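Local coordinates for secreted effector protein sseI (Salmonella enterica subsp. enterica serovar Typhimurium, PDB 4G29) that is a virulence factor whose catalytic domain belongs to the cysteine protease superfamily, with a papain-like fold, and probably acts as a cysteine-dependent enzyme, at residues G40-L45 against D95-Q100; I76-F81 against H99-R104. One frame throughout, in Å; residues are numbered along the deposited sequence.

Contact 1: G40-L45 against D95-Q100; sequences GQCESL and DVSAHQ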
ATOM      1  N   GLY A  40      -4.251  -7.355   9.289  1.00 33.98           N
ATOM      2  CA  GLY A  40      -5.511  -6.721   9.607  1.00 36.90           C
ATOM      3  C   GLY A  40      -5.389  -5.257  10.028  1.00 35.67           C
ATOM      4  O   GLY A  40      -6.397  -4.654  10.372  1.00 38.83           O
ATOM      5  N   GLN A  41      -4.187  -4.699   9.984  1.00 32.23           N
ATOM      6  CA  GLN A  41      -3.974  -3.318  10.467  1.00 30.48           C
ATOM      7  C   GLN A  41      -3.923  -2.162   9.487  1.00 30.47           C
ATOM      8  O   GLN A  41      -3.944  -1.046  10.056  1.00 27.99           O
ATOM      9  CB  GLN A  41      -2.682  -3.234  11.289  1.00 27.58           C
ATOM     10  CG  GLN A  41      -2.646  -4.152  12.468  1.00 28.83           C
ATOM     11  CD  GLN A  41      -3.761  -3.924  13.446  1.00 27.68           C
ATOM     12  OE1 GLN A  41      -4.468  -2.923  13.417  1.00 35.01           O
ATOM     13  NE2 GLN A  41      -3.909  -4.845  14.361  1.00 34.10           N
ATOM     14  N   CYS A  42      -3.727  -2.370   8.142  1.00 24.31           N
ATOM     15  CA  CYS A  42      -3.430  -1.339   7.165  1.00 24.11           C
ATOM     16  C   CYS A  42      -4.571  -0.352   7.308  1.00 22.52           C
ATOM     17  O   CYS A  42      -4.294   0.799   7.272  1.00 24.94           O
ATOM     18  CB  CYS A  42      -3.222  -1.747   5.630  1.00 18.00           C
ATOM     19  SG  CYS A  42      -4.265  -2.856   5.107  1.00 33.31           S
ATOM     20  N   GLU A  43      -5.838  -0.783   7.428  1.00 22.26           N
ATOM     21  CA  GLU A  43      -6.867   0.242   7.288  1.00 22.69           C
ATOM     22  C   GLU A  43      -6.788   1.229   8.474  1.00 20.92           C
ATOM     23  O   GLU A  43      -6.860   2.491   8.298  1.00 18.80           O
ATOM     24  CB  GLU A  43      -8.254  -0.410   7.126  1.00 25.17           C
ATOM     25  CG  GLU A  43      -9.225   0.493   6.641  1.00 29.75           C
ATOM     26  CD  GLU A  43     -10.528  -0.205   6.297  1.00 27.81           C
ATOM     27  OE1 GLU A  43     -11.475   0.266   6.890  1.00 28.91           O
ATOM     28  OE2 GLU A  43     -10.614  -1.139   5.470  1.00 30.27           O
ATOM     29  N   SER A  44      -6.604   0.680   9.685  1.00 20.61           N
ATOM     30  CA  SER A  44      -6.574   1.507  10.914  1.00 20.32           C
ATOM     31  C   SER A  44      -5.317   2.401  10.996  1.00 19.30           C
ATOM     32  O   SER A  44      -5.274   3.315  11.801  1.00 21.41           O
ATOM     33  CB  SER A  44      -6.692   0.648  12.205  1.00 22.24           C
ATOM     34  OG  SER A  44      -5.476  -0.035  12.514  1.00 22.08           O
ATOM     35  N   LEU A  45      -4.264   2.048  10.240  1.00 18.37           N
ATOM     36  CA  LEU A  45      -3.027   2.808  10.235  1.00 17.17           C
ATOM     37  C   LEU A  45      -3.110   4.017   9.302  1.00 18.00           C
ATOM     38  O   LEU A  45      -2.227   4.894   9.397  1.00 18.21           O
ATOM     39  CB  LEU A  45      -1.830   1.934   9.883  1.00 17.38           C
ATOM     40  CG  LEU A  45      -1.352   0.990  10.960  1.00 21.44           C
ATOM     41  CD1 LEU A  45      -0.485  -0.159  10.383  1.00 21.41           C
ATOM     42  CD2 LEU A  45      -0.614   1.695  12.096  1.00 24.38           C
ATOM     43  N   ASP A  95       4.192   2.711   3.874  1.00 17.89           N
ATOM     44  CA  ASP A  95       3.452   1.465   3.844  1.00 17.62           C
ATOM     45  C   ASP A  95       4.013   0.570   4.933  1.00 17.16           C
ATOM     46  O   ASP A  95       4.708  -0.417   4.666  1.00 17.64           O
ATOM     47  CB  ASP A  95       3.585   0.841   2.442  1.00 18.42           C
ATOM     48  CG  ASP A  95       2.759  -0.434   2.243  1.00 19.90           C
ATOM     49  OD1 ASP A  95       2.064  -0.863   3.173  1.00 18.29           O
ATOM     50  OD2 ASP A  95       2.839  -0.990   1.110  1.00 18.64           O
ATOM     51  N   VAL A  96       3.721   0.967   6.163  1.00 17.98           N
ATOM     52  CA  VAL A  96       4.305   0.360   7.344  1.00 18.27           C
ATOM     53  C   VAL A  96       3.690  -1.002   7.747  1.00 20.01           C
ATOM     54  O   VAL A  96       4.149  -1.601   8.702  1.00 21.19           O
ATOM     55  CB  VAL A  96       4.385   1.330   8.548  1.00 20.24           C
ATOM     56  CG1 VAL A  96       5.085   2.677   8.168  1.00 21.49           C
ATOM     57  CG2 VAL A  96       3.015   1.647   9.129  1.00 18.27           C
ATOM     58  N   SER A  97       2.690  -1.476   7.011  1.00 18.12           N
ATOM     59  CA  SER A  97       2.135  -2.809   7.221  1.00 19.98           C
ATOM     60  C   SER A  97       2.285  -3.734   6.009  1.00 18.75           C
ATOM     61  O   SER A  97       1.625  -4.775   5.946  1.00 18.59           O
ATOM     62  CB  SER A  97       0.692  -2.732   7.663  1.00 19.43           C
ATOM     63  OG  SER A  97      -0.169  -2.229   6.675  1.00 22.66           O
ATOM     64  N   ALA A  98       3.174  -3.393   5.074  1.00 19.85           N
ATOM     65  CA  ALA A  98       3.378  -4.172   3.833  1.00 18.67           C
ATOM     66  C   ALA A  98       3.716  -5.620   4.158  1.00 20.38           C
ATOM     67  O   ALA A  98       3.323  -6.564   3.466  1.00 21.83           O
ATOM     68  CB  ALA A  98       4.553  -3.529   2.970  1.00 18.81           C
ATOM     69  N   HIS A  99       4.501  -5.773   5.203  1.00 20.39           N
ATOM     70  CA  HIS A  99       4.974  -7.079   5.616  1.00 22.08           C
ATOM     71  C   HIS A  99       3.903  -8.004   6.136  1.00 24.15           C
ATOM     72  O   HIS A  99       4.221  -9.198   6.418  1.00 25.60           O
ATOM     73  CB  HIS A  99       6.121  -7.031   6.610  1.00 24.05           C
ATOM     74  CG  HIS A  99       5.842  -6.147   7.768  1.00 20.77           C
ATOM     75  ND1 HIS A  99       5.870  -6.585   9.075  1.00 26.58           N
ATOM     76  CD2 HIS A  99       5.424  -4.874   7.800  1.00 17.41           C
ATOM     77  CE1 HIS A  99       5.579  -5.558   9.866  1.00 22.12           C
ATOM     78  NE2 HIS A  99       5.282  -4.519   9.110  1.00 24.84           N
ATOM     79  N   GLN A 100       2.656  -7.533   6.208  1.00 23.70           N
ATOM     80  CA  GLN A 100       1.544  -8.469   6.422  1.00 25.34           C
ATOM     81  C   GLN A 100       1.490  -9.585   5.355  1.00 25.93           C
ATOM     82  O   GLN A 100       0.910 -10.620   5.599  1.00 28.20           O
ATOM     83  CB  GLN A 100       0.201  -7.782   6.570  1.00 25.05           C
ATOM     84  CG  GLN A 100      -0.404  -7.246   5.309  1.00 24.10           C
ATOM     85  CD  GLN A 100      -1.902  -7.021   5.371  1.00 28.27           C
ATOM     86  OE1 GLN A 100      -2.629  -7.762   6.043  1.00 29.63           O
ATOM     87  NE2 GLN A 100      -2.395  -6.067   4.564  1.00 28.13           N
TER

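Contact 2: I76-F81 against H99-R104; sequences IPTNHF and HQFENR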
ATOM      1  N   ILE A  76     -13.133 -12.719  -3.452  1.00 22.07           N
ATOM      2  CA  ILE A  76     -12.830 -11.479  -2.765  1.00 21.49           C
ATOM      3  C   ILE A  76     -11.326 -11.236  -2.906  1.00 20.82           C
ATOM      4  O   ILE A  76     -10.513 -12.000  -2.353  1.00 22.10           O
ATOM      5  CB  ILE A  76     -13.225 -11.482  -1.243  1.00 21.14           C
ATOM      6  CG1 ILE A  76     -14.699 -11.849  -1.071  1.00 23.75           C
ATOM      7  CG2 ILE A  76     -12.879 -10.083  -0.616  1.00 19.91           C
ATOM      8  CD1 ILE A  76     -15.241 -11.901   0.427  1.00 22.95           C
ATOM      9  N   PRO A  77     -10.943 -10.176  -3.613  1.00 19.47           N
ATOM     10  CA  PRO A  77      -9.512  -9.942  -3.733  1.00 20.32           C
ATOM     11  C   PRO A  77      -8.901  -9.529  -2.401  1.00 20.21           C
ATOM     12  O   PRO A  77      -9.597  -9.177  -1.466  1.00 21.34           O
ATOM     13  CB  PRO A  77      -9.452  -8.720  -4.662  1.00 20.03           C
ATOM     14  CG  PRO A  77     -10.709  -7.948  -4.366  1.00 19.07           C
ATOM     15  CD  PRO A  77     -11.715  -9.113  -4.285  1.00 20.12           C
ATOM     16  N   THR A  78      -7.598  -9.663  -2.292  1.00 19.75           N
ATOM     17  CA  THR A  78      -6.893  -9.162  -1.118  1.00 20.06           C
ATOM     18  C   THR A  78      -6.742  -7.653  -1.227  1.00 18.77           C
ATOM     19  O   THR A  78      -6.348  -7.139  -2.282  1.00 19.53           O
ATOM     20  CB  THR A  78      -5.582  -9.829  -1.018  1.00 22.47           C
ATOM     21  OG1 THR A  78      -5.785 -11.238  -0.855  1.00 23.88           O
ATOM     22  CG2 THR A  78      -4.743  -9.229   0.163  1.00 24.44           C
ATOM     23  N   ASN A  79      -7.046  -6.956  -0.150  1.00 18.72           N
ATOM     24  CA  ASN A  79      -6.894  -5.505  -0.143  1.00 19.05           C
ATOM     25  C   ASN A  79      -5.689  -5.082   0.683  1.00 17.66           C
ATOM     26  O   ASN A  79      -5.110  -5.865   1.499  1.00 20.12           O
ATOM     27  CB  ASN A  79      -8.206  -4.778   0.181  1.00 18.66           C
ATOM     28  CG  ASN A  79      -8.640  -4.945   1.628  1.00 20.68           C
ATOM     29  OD1 ASN A  79      -7.957  -5.646   2.391  1.00 22.43           O
ATOM     30  ND2 ASN A  79      -9.752  -4.287   2.038  1.00 18.83           N
ATOM     31  N   HIS A  80      -5.266  -3.859   0.468  1.00 16.36           N
ATOM     32  CA  HIS A  80      -4.191  -3.266   1.218  1.00 15.87           C
ATOM     33  C   HIS A  80      -4.298  -1.734   1.073  1.00 14.66           C
ATOM     34  O   HIS A  80      -4.959  -1.227   0.165  1.00 15.36           O
ATOM     35  CB  HIS A  80      -2.826  -3.745   0.712  1.00 15.81           C
ATOM     36  CG  HIS A  80      -1.679  -3.393   1.614  1.00 16.35           C
ATOM     37  ND1 HIS A  80      -1.608  -3.799   2.930  1.00 18.44           N
ATOM     38  CD2 HIS A  80      -0.558  -2.664   1.384  1.00 16.79           C
ATOM     39  CE1 HIS A  80      -0.495  -3.333   3.464  1.00 21.37           C
ATOM     40  NE2 HIS A  80       0.152  -2.622   2.550  1.00 19.88           N
ATOM     41  N   PHE A  81      -3.685  -1.048   2.007  1.00 15.16           N
ATOM     42  CA  PHE A  81      -3.724   0.425   2.079  1.00 16.31           C
ATOM     43  C   PHE A  81      -2.386   1.016   2.454  1.00 17.30           C
ATOM     44  O   PHE A  81      -1.695   0.528   3.361  1.00 18.88           O
ATOM     45  CB  PHE A  81      -4.809   0.918   3.040  1.00 17.39           C
ATOM     46  CG  PHE A  81      -6.185   0.439   2.662  1.00 16.01           C
ATOM     47  CD1 PHE A  81      -6.930   1.128   1.745  1.00 15.27           C
ATOM     48  CD2 PHE A  81      -6.704  -0.693   3.231  1.00 17.40           C
ATOM     49  CE1 PHE A  81      -8.144   0.681   1.370  1.00 18.67           C
ATOM     50  CE2 PHE A  81      -7.957  -1.129   2.831  1.00 17.92           C
ATOM     51  CZ  PHE A  81      -8.638  -0.456   1.914  1.00 18.80           C
ATOM     52  N   HIS A  99       4.501  -5.773   5.203  1.00 20.39           N
ATOM     53  CA  HIS A  99       4.974  -7.079   5.616  1.00 22.08           C
ATOM     54  C   HIS A  99       3.903  -8.004   6.136  1.00 24.15           C
ATOM     55  O   HIS A  99       4.221  -9.198   6.418  1.00 25.60           O
ATOM     56  CB  HIS A  99       6.121  -7.031   6.610  1.00 24.05           C
ATOM     57  CG  HIS A  99       5.842  -6.147   7.768  1.00 20.77           C
ATOM     58  ND1 HIS A  99       5.870  -6.585   9.075  1.00 26.58           N
ATOM     59  CD2 HIS A  99       5.424  -4.874   7.800  1.00 17.41           C
ATOM     60  CE1 HIS A  99       5.579  -5.558   9.866  1.00 22.12           C
ATOM     61  NE2 HIS A  99       5.282  -4.519   9.110  1.00 24.84           N
ATOM     62  N   GLN A 100       2.656  -7.533   6.208  1.00 23.70           N
ATOM     63  CA  GLN A 100       1.544  -8.469   6.422  1.00 25.34           C
ATOM     64  C   GLN A 100       1.490  -9.585   5.355  1.00 25.93           C
ATOM     65  O   GLN A 100       0.910 -10.620   5.599  1.00 28.20           O
ATOM     66  CB  GLN A 100       0.201  -7.782   6.570  1.00 25.05           C
ATOM     67  CG  GLN A 100      -0.404  -7.246   5.309  1.00 24.10           C
ATOM     68  CD  GLN A 100      -1.902  -7.021   5.371  1.00 28.27           C
ATOM     69  OE1 GLN A 100      -2.629  -7.762   6.043  1.00 29.63           O
ATOM     70  NE2 GLN A 100      -2.395  -6.067   4.564  1.00 28.13           N
ATOM     71  N   PHE A 101       2.133  -9.368   4.208  1.00 25.05           N
ATOM     72  CA  PHE A 101       2.152 -10.313   3.083  1.00 26.90           C
ATOM     73  C   PHE A 101       3.367 -11.242   3.033  1.00 28.04           C
ATOM     74  O   PHE A 101       3.428 -12.165   2.185  1.00 29.66           O
ATOM     75  CB  PHE A 101       2.020  -9.552   1.755  1.00 25.05           C
ATOM     76  CG  PHE A 101       0.768  -8.750   1.663  1.00 25.17           C
ATOM     77  CD1 PHE A 101      -0.448  -9.370   1.806  1.00 25.21           C
ATOM     78  CD2 PHE A 101       0.818  -7.382   1.472  1.00 24.12           C
ATOM     79  CE1 PHE A 101      -1.625  -8.674   1.770  1.00 27.55           C
ATOM     80  CE2 PHE A 101      -0.337  -6.646   1.409  1.00 24.79           C
ATOM     81  CZ  PHE A 101      -1.561  -7.273   1.563  1.00 21.16           C
ATOM     82  N   GLU A 102       4.318 -11.028   3.939  1.00 30.32           N
ATOM     83  CA  GLU A 102       5.570 -11.821   3.968  1.00 33.49           C
ATOM     84  C   GLU A 102       5.342 -13.318   3.895  1.00 37.62           C
ATOM     85  O   GLU A 102       6.074 -14.049   3.174  1.00 39.39           O
ATOM     86  CB  GLU A 102       6.369 -11.512   5.231  1.00 33.48           C
ATOM     87  CG  GLU A 102       7.817 -11.984   5.154  1.00 36.41           C
ATOM     88  CD  GLU A 102       8.559 -11.819   6.477  1.00 41.23           C
ATOM     89  OE1 GLU A 102       7.886 -11.574   7.513  1.00 40.64           O
ATOM     90  OE2 GLU A 102       9.817 -11.954   6.472  1.00 43.07           O
ATOM     91  N   ASN A 103       4.345 -13.767   4.637  1.00 39.89           N
ATOM     92  CA  ASN A 103       3.985 -15.168   4.731  1.00 44.40           C
ATOM     93  C   ASN A 103       2.842 -15.591   3.798  1.00 45.88           C
ATOM     94  O   ASN A 103       2.296 -16.684   3.981  1.00 48.70           O
ATOM     95  CB  ASN A 103       3.651 -15.496   6.196  1.00 46.78           C
ATOM     96  CG  ASN A 103       4.879 -15.391   7.109  1.00 48.98           C
ATOM     97  OD1 ASN A 103       5.936 -15.931   6.795  1.00 56.17           O
ATOM     98  ND2 ASN A 103       4.754 -14.666   8.225  1.00 50.13           N
ATOM     99  N   ARG A 104       2.514 -14.754   2.798  1.00 44.81           N
ATOM    100  CA  ARG A 104       1.421 -15.013   1.825  1.00 45.63           C
ATOM    101  C   ARG A 104       1.850 -14.956   0.369  1.00 45.29           C
ATOM    102  O   ARG A 104       1.113 -14.472  -0.488  1.00 46.00           O
ATOM    103  CB  ARG A 104       0.309 -14.005   2.040  1.00 45.11           C
ATOM    104  CG  ARG A 104      -0.258 -14.138   3.402  1.00 48.12           C
ATOM    105  CD  ARG A 104      -1.061 -12.958   3.804  1.00 49.83           C
ATOM    106  NE  ARG A 104      -1.584 -13.209   5.148  1.00 55.50           N
ATOM    107  CZ  ARG A 104      -2.799 -12.863   5.565  1.00 59.32           C
ATOM    108  NH1 ARG A 104      -3.644 -12.233   4.743  1.00 60.34           N
ATOM    109  NH2 ARG A 104      -3.169 -13.144   6.809  1.00 61.39           N
TER

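Contact 1: G40-L45 against D95-Q100
Cys42 and Ser97 meet where the first turn of helix 42-55 faces the loop that follows strand 90-95. Both point their CB at the opposite segment, and their CA atoms lie 5.8 Å apart, a closeness that small side chains such as cysteine and serine readily accommodate. Ser97 OG, held between its own backbone N and carbonyl carbon (chi1 67°), comes against the base of the cysteine, 3.3 Å from Cys42 CB. Cys42 SG takes the corresponding position on its own residue (chi1 41°) and turns toward the amide end of Gln100, where it stops 3.8 Å from Gln100 NE2. This is packing; that NE2 gives its hydrogen bond to His80 ND1.

The extended Gln100 chain is long enough to bring its amide to the start of the helix. Its other branch, OE1, lies 3.7 Å from Gly40 N, near the backbone but not bonded to it. Glycine suits its place here because its positive phi of 81° would press a side chain against the preceding carbonyl.

One turn along the helix, Leu45 supplies the apolar part. Its CD1 branch rests 3.9 Å from Ser97 CB and 4.1 Å from Val96 CG2, the leucine and valine crossing obliquely. The loop opens with a type I turn from Asp95 to Ala98, and His99 NE2 reaches back to Val96 O at 3.2 Å, with the carbonyl oxygen in the imidazole plane.

No hydrogen bond joins the segments, which meet by van der Waals packing. A cysteine in the first turn of a helix, packed against a sheet that carries the histidine and the acidic residue, is the arrangement of papain-like enzymes; Cys42 and Asp95, which ends its strand, probably belong to a Cys-His-Asp catalytic triad with His80.

Contact 2: I76-F81 against H99-R104
His80 and Gln100 share the one hydrogen bond between these segments, from Gln100 NE2 to His80 ND1 at 2.9 Å. The acceptor lies nearly in the amide plane, whereas the donor is tilted 21° from the imidazole plane, and the N-H...N angle of 145° leaves the bond somewhat bent. The two side chains slide past each other in opposite directions. His80 points its CB at the loop, and chi1 of -168° puts CG anti to the backbone N. Histidine suits the place because its two ring nitrogens can serve two partners: the other nitrogen, NE2, faces Asp95.

The aromatic contact is T-shaped. Phe101 turns its edge to one face of His80, the ring centroids 4.9 Å apart, and CE2 sits over that face toward its rim, 3.5 Å from His80 CG. The amide and the phenyl therefore restrict the imidazole from two directions, one near its plane and one above it. A flat, apolar phenylalanine fills this role without competing for the ring nitrogens. Over the centre of one Phe101 face lies CG of the neighbouring Gln100.

Apolar packing adds Thr78, which meets Phe101 tip to tip, Thr78 CG2 lying 3.6 Å from Phe101 CE1; a beta-branched residue fits the strand and offers its methyl to the phenyl. A polar atom packs here too: the carbonyl oxygen Asn79 O meets the C-H edge of Phe101 in the ring plane, 3.8 Å from CZ, without a hydrogen bond.

The strand hydrogen-bonds to strand 61-69 through Thr78 and His80, Phe81 packs against helix 42-55, and the loop of residues 99-104, whose Phe101 also touches Met106, runs on toward strand 113-116.

Contacts 1 and 2, with centres about 9 Å apart, meet at the probable active site and share the loop residues His99 and Gln100. Contact 1 carries Cys42 and Asp95, contact 2 carries His80, and the imidazole spans them: His80 NE2 lies 2.7 Å from Asp95 OD1, a probable hydrogen bond, while His80 ND1 is 3.6 Å from Cys42 SG. The spacing is consistent with a charge-relay triad. Ser97 of contact 1 also packs on the imidazole, its OG 3.4 Å from His80 CE1. The loop after strand 90-95 thus ties the start of helix 42-55 to strand 78-87, bringing three separate parts of the chain together.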